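Local atomic coordinates of glutathione S-transferase, N-terminal domain protein (Pseudomonas putida, PDB entry 4NAX), a protein that binds oxidized glutathione disulfide, one molecule per subunit, and probably acts as a glutathione transferase of the Ure2p-like group. Residues E145-R148 with P149-R152; G124-G127 with P128-Q132. All coordinates share one frame; numbering follows the deposited sequence.

Contact 1 of 2, residues E145-R148 with P149-R152; sequences EDKR and PRDR. With GDS (oxidized glutathione disulfide), chain F; FMT (formic acid), chain E.
The guanidinium of Arg150 takes the aliphatic chain of Lys147 over one face, CG riding 3.6 Å above its plane and displaced toward the rim, while Asp151 OD1 and a formic acid molecule lie at its edge in plane. NE and NH2 of Arg150 both converge on Asp151 OD1, a side-on grip on a single oxygen. NH1 of Arg150 donates to formic acid O1, 2.9 Å away, the same atom that Lys147 NZ reaches at 2.7 Å; both side chains thus hold one oxygen of this molecule, probably from the crystallisation liquor, which His137 also bonds. The bend of Lys147 at chi2 (-54°) lays its methylenes across the face of the arginine head group. With an alanine in place of Arg150, Asp151 would probably lose its charge partner and the Lys147 methylenes their flat cover. The Arg148 guanidinium meets the Asp146 carboxylate at its edge, NE to OD1 and NH2 to OD2. Asp146 OD1 also caps the helix start, accepting from Arg148 N at 3.0 Å; N and NE arrive from opposite faces of the carboxylate plane. Pro149 CD rests 3.4 Å from Asp146 O, and a water bridges that oxygen to Arg150 N. The first helical turn closes with Asp151 N to Lys147 O (2.9 Å) and Arg152 N to Arg148 O. Arg152 extends away to pair NH1 and NH2 with OE7 and OE8 of a glutathione disulfide held largely by the second subunit. Capping and salt bridges therefore fix the start of helix 148-168, whose first turn places Arg152 at that ligand's carboxylate, probably as a charge-assisted pair.

Contact 2 of 2, residues G124-G127 with P128-Q132; sequences GGIG and PMFGQ. With GDS (oxidized glutathione disulfide), chain C.
Helix 109-137 of the all-helical GST C-terminal domain is kinked here at Pro128, just after a wider pi-type turn at 124-126, and this glycine-rich bend lines the glutathione disulfide pocket. Pro128 has no N-H to give to the turn before it; its ring instead lies near Gly124 O, which is 3.4 Å from CG. Helical bonding resumes at once, with Met129 N to Gly125 O (2.9 Å), Phe130 N to Ile126 O and Gly131 N to Gly127 O. On the flank packed against helix 180-193, Ile126 and Phe130 run side by side: CG2 of Ile126 sits over one face of the ring in a CH-pi contact, 4.0 Å from its centroid, and CD1 approaches CZ. Trp188 touches both side chains. Ile126 CG2 reaches the ring because it stands anti to the backbone N, with CG1 turned beside that N (chi1 -62°). Glycines let the ligand come close beside the Pro128 ring, whose CG is 3.3 Å from ligand OE3: a beta carbon on Gly127 would run into ligand OE4, and one on Gly131 into O2, whose nearest approach to Gly131 CA is 3.4 Å. Across the dimer interface, Pro128 packs on Gly124 of the second subunit, and Gln132 OE1 accepts from Arg152 NH2 of that chain. The other end of the same amide folds back, Gln132 NE2 donating to Pro128 O at 2.9 Å in the carbonyl plane.

How the contacts relate
Contact 2 lies in the second half of helix 109-137 and contact 1 at the start of the next helix, 148-168; their centres are 16 Å apart and their nearest atoms about 6 Å, without touching. Contact 2 is buried, about 12 Å from the centre of the chain, whereas contact 1 is at the surface, about 27 Å out. Both meet the second subunit across the dimer interface. Each glutathione disulfide is bordered by Gly127, Pro128 and Gly131 of its own subunit and reached by Arg152 of the partner, so both contacts contribute to each pocket, one from each chain, alongside residues such as Ser90 and Asn30.

Contact 1 of 2, residues E145-R148 with P149-R152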
ATOM      1  N   GLU A 145      22.383 -20.266   0.259  1.00 19.74           N
ATOM      2  CA  GLU A 145      22.817 -21.021  -0.913  1.00 20.75           C
ATOM      3  C   GLU A 145      21.689 -21.295  -1.917  1.00 20.05           C
ATOM      4  O   GLU A 145      21.926 -21.228  -3.140  1.00 23.54           O
ATOM      5  CB  GLU A 145      23.481 -22.322  -0.464  1.00 25.63           C
ATOM      6  CG  GLU A 145      24.976 -22.174  -0.163  1.00 37.29           C
ATOM      7  CD  GLU A 145      25.292 -21.671   1.239  1.00 45.09           C
ATOM      8  OE1 GLU A 145      26.495 -21.596   1.586  1.00 35.54           O
ATOM      9  OE2 GLU A 145      24.353 -21.345   2.005  1.00 31.13           O
ATOM     10  N   ASP A 146      20.492 -21.594  -1.410  1.00 19.42           N
ATOM     11  CA  ASP A 146      19.314 -21.837  -2.251  1.00 20.54           C
ATOM     12  C   ASP A 146      18.839 -20.486  -2.764  1.00 18.08           C
ATOM     13  O   ASP A 146      18.376 -19.646  -1.986  1.00 18.78           O
ATOM     14  CB  ASP A 146      18.219 -22.547  -1.433  1.00 22.09           C
ATOM     15  CG  ASP A 146      16.906 -22.773  -2.195  1.00 26.21           C
ATOM     16  OD1 ASP A 146      16.791 -22.472  -3.395  1.00 22.30           O
ATOM     17  OD2 ASP A 146      15.943 -23.270  -1.541  1.00 27.67           O
ATOM     18  N   LYS A 147      18.958 -20.292  -4.076  1.00 19.16           N
ATOM     19  CA  LYS A 147      18.624 -19.020  -4.721  1.00 18.41           C
ATOM     20  C   LYS A 147      17.187 -18.958  -5.258  1.00 17.26           C
ATOM     21  O   LYS A 147      16.810 -17.963  -5.877  1.00 17.67           O
ATOM     22  CB  LYS A 147      19.633 -18.678  -5.832  1.00 18.66           C
ATOM     23  CG  LYS A 147      21.074 -18.544  -5.365  1.00 19.39           C
ATOM     24  CD  LYS A 147      21.252 -17.553  -4.218  1.00 20.34           C
ATOM     25  CE  LYS A 147      22.717 -17.444  -3.827  1.00 21.83           C
ATOM     26  NZ  LYS A 147      22.890 -16.529  -2.669  1.00 20.27           N
ATOM     27  N   ARG A 148      16.366 -19.981  -5.014  1.00 17.39           N
ATOM     28  CA  ARG A 148      14.984 -19.932  -5.470  1.00 18.22           C
ATOM     29  C   ARG A 148      14.213 -18.742  -4.855  1.00 18.70           C
ATOM     30  O   ARG A 148      13.505 -18.044  -5.578  1.00 18.34           O
ATOM     31  CB  ARG A 148      14.249 -21.249  -5.244  1.00 20.87           C
ATOM     32  CG  ARG A 148      14.747 -22.329  -6.187  1.00 22.80           C
ATOM     33  CD  ARG A 148      14.160 -23.697  -5.881  1.00 25.79           C
ATOM     34  NE  ARG A 148      14.556 -24.150  -4.549  1.00 24.11           N
ATOM     35  CZ  ARG A 148      14.226 -25.319  -4.010  1.00 25.13           C
ATOM     36  NH1 ARG A 148      13.453 -26.179  -4.668  1.00 23.25           N
ATOM     37  NH2 ARG A 148      14.664 -25.616  -2.793  1.00 23.85           N
ATOM     38  N   PRO A 149      14.395 -18.452  -3.548  1.00 18.08           N
ATOM     39  CA  PRO A 149      13.738 -17.253  -3.011  1.00 16.97           C
ATOM     40  C   PRO A 149      14.213 -15.954  -3.683  1.00 16.93           C
ATOM     41  O   PRO A 149      13.395 -15.135  -4.112  1.00 17.70           O
ATOM     42  CB  PRO A 149      14.093 -17.305  -1.508  1.00 18.60           C
ATOM     43  CG  PRO A 149      14.311 -18.758  -1.258  1.00 19.73           C
ATOM     44  CD  PRO A 149      15.006 -19.259  -2.478  1.00 18.08           C
ATOM     45  N   ARG A 150      15.525 -15.768  -3.790  1.00 16.88           N
ATOM     46  CA  ARG A 150      16.072 -14.603  -4.458  1.00 16.36           C
ATOM     47  C   ARG A 150      15.437 -14.455  -5.842  1.00 17.33           C
ATOM     48  O   ARG A 150      14.975 -13.374  -6.237  1.00 17.94           O
ATOM     49  CB  ARG A 150      17.586 -14.709  -4.619  1.00 17.77           C
ATOM     50  CG  ARG A 150      18.204 -13.504  -5.324  1.00 18.63           C
ATOM     51  CD  ARG A 150      19.606 -13.763  -5.848  1.00 21.06           C
ATOM     52  NE  ARG A 150      19.583 -14.735  -6.940  1.00 22.15           N
ATOM     53  CZ  ARG A 150      20.656 -15.364  -7.415  1.00 23.89           C
ATOM     54  NH1 ARG A 150      21.855 -15.163  -6.882  1.00 27.17           N
ATOM     55  NH2 ARG A 150      20.524 -16.231  -8.406  1.00 24.60           N
ATOM     56  N   ASP A 151      15.445 -15.547  -6.592  1.00 16.86           N
ATOM     57  CA  ASP A 151      14.979 -15.497  -7.969  1.00 18.63           C
ATOM     58  C   ASP A 151      13.479 -15.162  -8.054  1.00 17.20           C
ATOM     59  O   ASP A 151      13.045 -14.420  -8.954  1.00 18.54           O
ATOM     60  CB  ASP A 151      15.314 -16.811  -8.667  1.00 18.58           C
ATOM     61  CG  ASP A 151      16.828 -17.001  -8.918  1.00 20.19           C
ATOM     62  OD1 ASP A 151      17.646 -16.073  -8.726  1.00 22.30           O
ATOM     63  OD2 ASP A 151      17.184 -18.120  -9.341  1.00 25.76           O
ATOM     64  N   ARG A 152      12.697 -15.645  -7.103  1.00 17.01           N
ATOM     65  CA  ARG A 152      11.273 -15.286  -7.016  1.00 17.08           C
ATOM     66  C   ARG A 152      11.110 -13.773  -6.964  1.00 16.42           C
ATOM     67  O   ARG A 152      10.319 -13.188  -7.707  1.00 17.14           O
ATOM     68  CB  ARG A 152      10.633 -15.940  -5.785  1.00 18.62           C
ATOM     69  CG  ARG A 152       9.234 -15.468  -5.419  1.00 17.66           C
ATOM     70  CD  ARG A 152       8.661 -16.265  -4.249  1.00 18.84           C
ATOM     71  NE  ARG A 152       7.370 -15.780  -3.766  1.00 18.81           N
ATOM     72  CZ  ARG A 152       6.180 -16.017  -4.322  1.00 20.74           C
ATOM     73  NH1 ARG A 152       6.066 -16.758  -5.427  1.00 21.55           N
ATOM     74  NH2 ARG A 152       5.080 -15.511  -3.756  1.00 20.39           N
TER
HETATM   75  N1  GDS F 301      -2.083  -4.916  -4.608  1.00 12.94           N
HETATM   76  CA1 GDS F 301      -3.046  -5.671  -5.419  1.00 12.13           C
HETATM   77  C1  GDS F 301      -4.436  -5.315  -4.964  1.00 12.40           C
HETATM   78  OE1 GDS F 301      -5.373  -5.316  -5.791  1.00 12.93           O
HETATM   79  OE2 GDS F 301      -4.608  -5.019  -3.768  1.00 13.35           O
HETATM   80  CB1 GDS F 301      -2.811  -7.182  -5.244  1.00 13.34           C
HETATM   81  CG1 GDS F 301      -3.711  -7.983  -6.164  1.00 12.83           C
HETATM   82  CD1 GDS F 301      -3.352  -9.451  -6.211  1.00 13.12           C
HETATM   83  O1  GDS F 301      -2.401  -9.913  -5.581  1.00 13.96           O
HETATM   84  N2  GDS F 301      -4.151 -10.190  -6.981  1.00 13.41           N
HETATM   85  CA2 GDS F 301      -3.936 -11.620  -7.205  1.00 14.10           C
HETATM   86  C2  GDS F 301      -3.727 -11.886  -8.676  1.00 14.07           C
HETATM   87  O2  GDS F 301      -4.509 -11.401  -9.494  1.00 14.43           O
HETATM   88  CB2 GDS F 301      -5.132 -12.426  -6.702  1.00 15.08           C
HETATM   89  SG2 GDS F 301      -5.510 -12.223  -4.970  1.00 17.70           S
HETATM   90  N3  GDS F 301      -2.729 -12.693  -9.020  1.00 15.91           N
HETATM   91  CA3 GDS F 301      -2.511 -13.085 -10.411  1.00 17.50           C
HETATM   92  C3  GDS F 301      -1.084 -13.382 -10.734  1.00 18.27           C
HETATM   93  OE3 GDS F 301      -0.210 -13.247  -9.834  1.00 20.49           O
HETATM   94  OE4 GDS F 301      -0.842 -13.760 -11.905  1.00 20.24           O
HETATM   95  N4  GDS F 301      -1.252 -10.976  -3.075  1.00 13.91           N
HETATM   96  CA4 GDS F 301      -0.408 -10.112  -2.265  1.00 14.49           C
HETATM   97  C4  GDS F 301      -1.046  -8.803  -1.849  1.00 13.74           C
HETATM   98  OE5 GDS F 301      -2.282  -8.760  -1.735  1.00 14.33           O
HETATM   99  OE6 GDS F 301      -0.281  -7.854  -1.579  1.00 14.74           O
HETATM  100  C5  GDS F 301      -1.187 -12.301  -3.008  1.00 14.79           C
HETATM  101  O5  GDS F 301      -0.428 -12.887  -2.243  1.00 16.18           O
HETATM  102  CA5 GDS F 301      -2.133 -13.064  -3.898  1.00 15.50           C
HETATM  103  N5  GDS F 301      -1.508 -14.259  -4.430  1.00 16.58           N
HETATM  104  CB5 GDS F 301      -3.386 -13.445  -3.095  1.00 16.19           C
HETATM  105  SG5 GDS F 301      -4.732 -14.081  -4.097  1.00 19.90           S
HETATM  106  CA6 GDS F 301       1.518 -14.880  -7.145  1.00 25.95           C
HETATM  107  C6  GDS F 301       2.537 -15.639  -6.322  1.00 32.42           C
HETATM  108  OE7 GDS F 301       3.461 -16.265  -6.889  1.00 31.83           O
HETATM  109  OE8 GDS F 301       2.428 -15.621  -5.075  1.00 26.76           O
HETATM  110  N6  GDS F 301       2.024 -14.625  -8.484  1.00 33.52           N
HETATM  111  CB6 GDS F 301       0.243 -15.703  -7.327  1.00 27.31           C
HETATM  112  CG6 GDS F 301      -0.632 -15.764  -6.085  1.00 21.63           C
HETATM  113  CD6 GDS F 301      -1.171 -14.395  -5.708  1.00 19.32           C
HETATM  114  O6  GDS F 301      -1.309 -13.487  -6.530  1.00 20.22           O
HETATM  115  C   FMT E 303      22.698 -13.071  -4.109  1.00 19.10           C
HETATM  116  O1  FMT E 303      22.554 -14.279  -4.206  1.00 27.81           O
HETATM  117  O2  FMT E 303      22.503 -12.347  -5.206  1.00 26.16           O
HETATM  118  O   HOH W   1      17.698 -16.936  -2.102  1.00 17.97           O

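Contact 2 of 2, residues G124-G127 with P128-Q132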
ATOM      1  N   GLY A 124       1.842  -1.853  -2.520  1.00 12.48           N
ATOM      2  CA  GLY A 124       1.672  -3.302  -2.457  1.00 12.98           C
ATOM      3  C   GLY A 124       2.692  -4.109  -3.241  1.00 13.96           C
ATOM      4  O   GLY A 124       3.009  -5.262  -2.878  1.00 16.61           O
ATOM      5  N   GLY A 125       3.258  -3.505  -4.285  1.00 12.65           N
ATOM      6  CA  GLY A 125       4.125  -4.217  -5.222  1.00 12.84           C
ATOM      7  C   GLY A 125       5.558  -3.738  -5.146  1.00 12.45           C
ATOM      8  O   GLY A 125       6.447  -4.453  -4.702  1.00 13.25           O
ATOM      9  N   ILE A 126       5.790  -2.500  -5.593  1.00 12.22           N
ATOM     10  CA  ILE A 126       7.141  -1.972  -5.689  1.00 12.77           C
ATOM     11  C   ILE A 126       7.899  -2.045  -4.371  1.00 12.31           C
ATOM     12  O   ILE A 126       8.991  -2.590  -4.305  1.00 12.82           O
ATOM     13  CB  ILE A 126       7.113  -0.535  -6.229  1.00 12.21           C
ATOM     14  CG1 ILE A 126       6.517  -0.454  -7.644  1.00 12.92           C
ATOM     15  CG2 ILE A 126       8.479   0.116  -6.109  1.00 12.90           C
ATOM     16  CD1 ILE A 126       7.385  -1.058  -8.718  1.00 14.93           C
ATOM     17  N   GLY A 127       7.346  -1.442  -3.325  1.00 12.03           N
ATOM     18  CA  GLY A 127       8.067  -1.425  -2.039  1.00 12.19           C
ATOM     19  C   GLY A 127       8.311  -2.825  -1.482  1.00 11.97           C
ATOM     20  O   GLY A 127       9.433  -3.191  -1.176  1.00 13.30           O
ATOM     21  N   PRO A 128       7.233  -3.612  -1.333  1.00 12.38           N
ATOM     22  CA  PRO A 128       7.414  -4.916  -0.688  1.00 13.48           C
ATOM     23  C   PRO A 128       8.335  -5.826  -1.490  1.00 13.59           C
ATOM     24  O   PRO A 128       9.175  -6.506  -0.912  1.00 14.18           O
ATOM     25  CB  PRO A 128       5.971  -5.455  -0.611  1.00 14.23           C
ATOM     26  CG  PRO A 128       5.136  -4.216  -0.435  1.00 13.70           C
ATOM     27  CD  PRO A 128       5.804  -3.214  -1.369  1.00 12.52           C
ATOM     28  N   MET A 129       8.202  -5.827  -2.816  1.00 12.96           N
ATOM     29  CA  MET A 129       8.983  -6.751  -3.643  1.00 13.09           C
ATOM     30  C   MET A 129      10.413  -6.304  -3.828  1.00 13.17           C
ATOM     31  O   MET A 129      11.338  -7.119  -3.720  1.00 13.53           O
ATOM     32  CB  MET A 129       8.268  -7.020  -4.962  1.00 13.33           C
ATOM     33  CG  MET A 129       6.893  -7.642  -4.750  1.00 14.42           C
ATOM     34  SD  MET A 129       6.968  -9.275  -3.948  1.00 20.56           S
ATOM     35  CE  MET A 129       6.378  -8.906  -2.350  1.00 29.13           C
ATOM     36  N   PHE A 130      10.635  -5.017  -4.098  1.00 12.67           N
ATOM     37  CA  PHE A 130      11.990  -4.554  -4.198  1.00 13.28           C
ATOM     38  C   PHE A 130      12.719  -4.757  -2.866  1.00 12.62           C
ATOM     39  O   PHE A 130      13.902  -5.100  -2.824  1.00 13.80           O
ATOM     40  CB  PHE A 130      12.092  -3.073  -4.627  1.00 12.30           C
ATOM     41  CG  PHE A 130      11.714  -2.763  -6.057  1.00 13.16           C
ATOM     42  CD1 PHE A 130      11.137  -3.667  -6.919  1.00 13.47           C
ATOM     43  CD2 PHE A 130      11.921  -1.458  -6.512  1.00 12.33           C
ATOM     44  CE1 PHE A 130      10.786  -3.292  -8.208  1.00 13.58           C
ATOM     45  CE2 PHE A 130      11.561  -1.082  -7.781  1.00 12.99           C
ATOM     46  CZ  PHE A 130      10.994  -2.003  -8.635  1.00 13.25           C
ATOM     47  N   GLY A 131      12.008  -4.550  -1.764  1.00 12.61           N
ATOM     48  CA  GLY A 131      12.606  -4.762  -0.463  1.00 13.30           C
ATOM     49  C   GLY A 131      13.079  -6.194  -0.263  1.00 13.20           C
ATOM     50  O   GLY A 131      14.094  -6.422   0.393  1.00 14.83           O
ATOM     51  N   GLN A 132      12.365  -7.173  -0.825  1.00 13.18           N
ATOM     52  CA  GLN A 132      12.805  -8.559  -0.717  1.00 13.30           C
ATOM     53  C   GLN A 132      14.044  -8.828  -1.566  1.00 13.52           C
ATOM     54  O   GLN A 132      14.878  -9.644  -1.182  1.00 14.51           O
ATOM     55  CB  GLN A 132      11.700  -9.557  -1.061  1.00 15.03           C
ATOM     56  CG  GLN A 132      10.390  -9.399  -0.292  1.00 14.82           C
ATOM     57  CD  GLN A 132      10.597  -9.004   1.141  1.00 15.23           C
ATOM     58  OE1 GLN A 132      11.206  -9.738   1.921  1.00 16.76           O
ATOM     59  NE2 GLN A 132      10.096  -7.842   1.503  1.00 16.99           N
TER
HETATM   60  N1  GDS C 301      12.413  -5.540   9.026  1.00 38.86           N
HETATM   61  CA1 GDS C 301      12.931  -5.231   7.694  1.00 28.34           C
HETATM   62  C1  GDS C 301      13.433  -6.479   7.005  1.00 35.38           C
HETATM   63  OE1 GDS C 301      13.510  -6.464   5.754  1.00 27.52           O
HETATM   64  OE2 GDS C 301      13.760  -7.486   7.672  1.00 42.97           O
HETATM   65  CB1 GDS C 301      14.071  -4.213   7.820  1.00 24.99           C
HETATM   66  CG1 GDS C 301      14.428  -3.495   6.512  1.00 22.04           C
HETATM   67  CD1 GDS C 301      13.301  -2.611   6.040  1.00 19.51           C
HETATM   68  O1  GDS C 301      12.509  -2.135   6.833  1.00 22.36           O
HETATM   69  N2  GDS C 301      13.239  -2.418   4.729  1.00 15.87           N
HETATM   70  CA2 GDS C 301      12.269  -1.541   4.104  1.00 15.89           C
HETATM   71  C2  GDS C 301      11.346  -2.310   3.198  1.00 14.48           C
HETATM   72  O2  GDS C 301      11.764  -3.232   2.506  1.00 16.11           O
HETATM   73  CB2 GDS C 301      12.988  -0.465   3.287  1.00 15.26           C
HETATM   74  SG2 GDS C 301      13.904   0.731   4.252  1.00 19.30           S
HETATM   75  N3  GDS C 301      10.079  -1.904   3.156  1.00 13.82           N
HETATM   76  CA3 GDS C 301       9.078  -2.565   2.335  1.00 14.13           C
HETATM   77  C3  GDS C 301       7.991  -1.648   1.815  1.00 13.63           C
HETATM   78  OE3 GDS C 301       6.905  -2.190   1.523  1.00 14.80           O
HETATM   79  OE4 GDS C 301       8.269  -0.456   1.647  1.00 14.53           O
HETATM   80  N4  GDS C 301      11.951  -0.465   9.285  1.00 15.43           N
HETATM   81  CA4 GDS C 301      12.215  -0.619  10.699  1.00 17.64           C
HETATM   82  C4  GDS C 301      12.063  -2.033  11.187  1.00 21.68           C
HETATM   83  OE5 GDS C 301      12.309  -2.288  12.402  1.00 23.92           O
HETATM   84  OE6 GDS C 301      11.741  -2.914  10.348  1.00 24.15           O
HETATM   85  C5  GDS C 301      11.374   0.634   8.818  1.00 13.72           C
HETATM   86  O5  GDS C 301      11.011   1.539   9.563  1.00 14.52           O
HETATM   87  CA5 GDS C 301      11.214   0.750   7.318  1.00 14.27           C
HETATM   88  N5  GDS C 301       9.904   1.307   6.995  1.00 12.84           N
HETATM   89  CB5 GDS C 301      12.329   1.653   6.788  1.00 14.56           C
HETATM   90  SG5 GDS C 301      12.258   1.987   5.027  1.00 17.20           S
HETATM   91  CA6 GDS C 301       5.354   1.253   5.145  1.00 12.88           C
HETATM   92  C6  GDS C 301       5.414   2.654   4.616  1.00 12.52           C
HETATM   93  OE7 GDS C 301       5.612   3.587   5.433  1.00 12.66           O
HETATM   94  OE8 GDS C 301       5.254   2.816   3.384  1.00 13.72           O
HETATM   95  N6  GDS C 301       4.418   0.458   4.325  1.00 13.15           N
HETATM   96  CB6 GDS C 301       6.748   0.623   5.128  1.00 13.09           C
HETATM   97  CG6 GDS C 301       7.705   1.351   6.077  1.00 13.06           C
HETATM   98  CD6 GDS C 301       9.030   0.653   6.224  1.00 12.80           C
HETATM   99  O6  GDS C 301       9.281  -0.408   5.642  1.00 13.97           O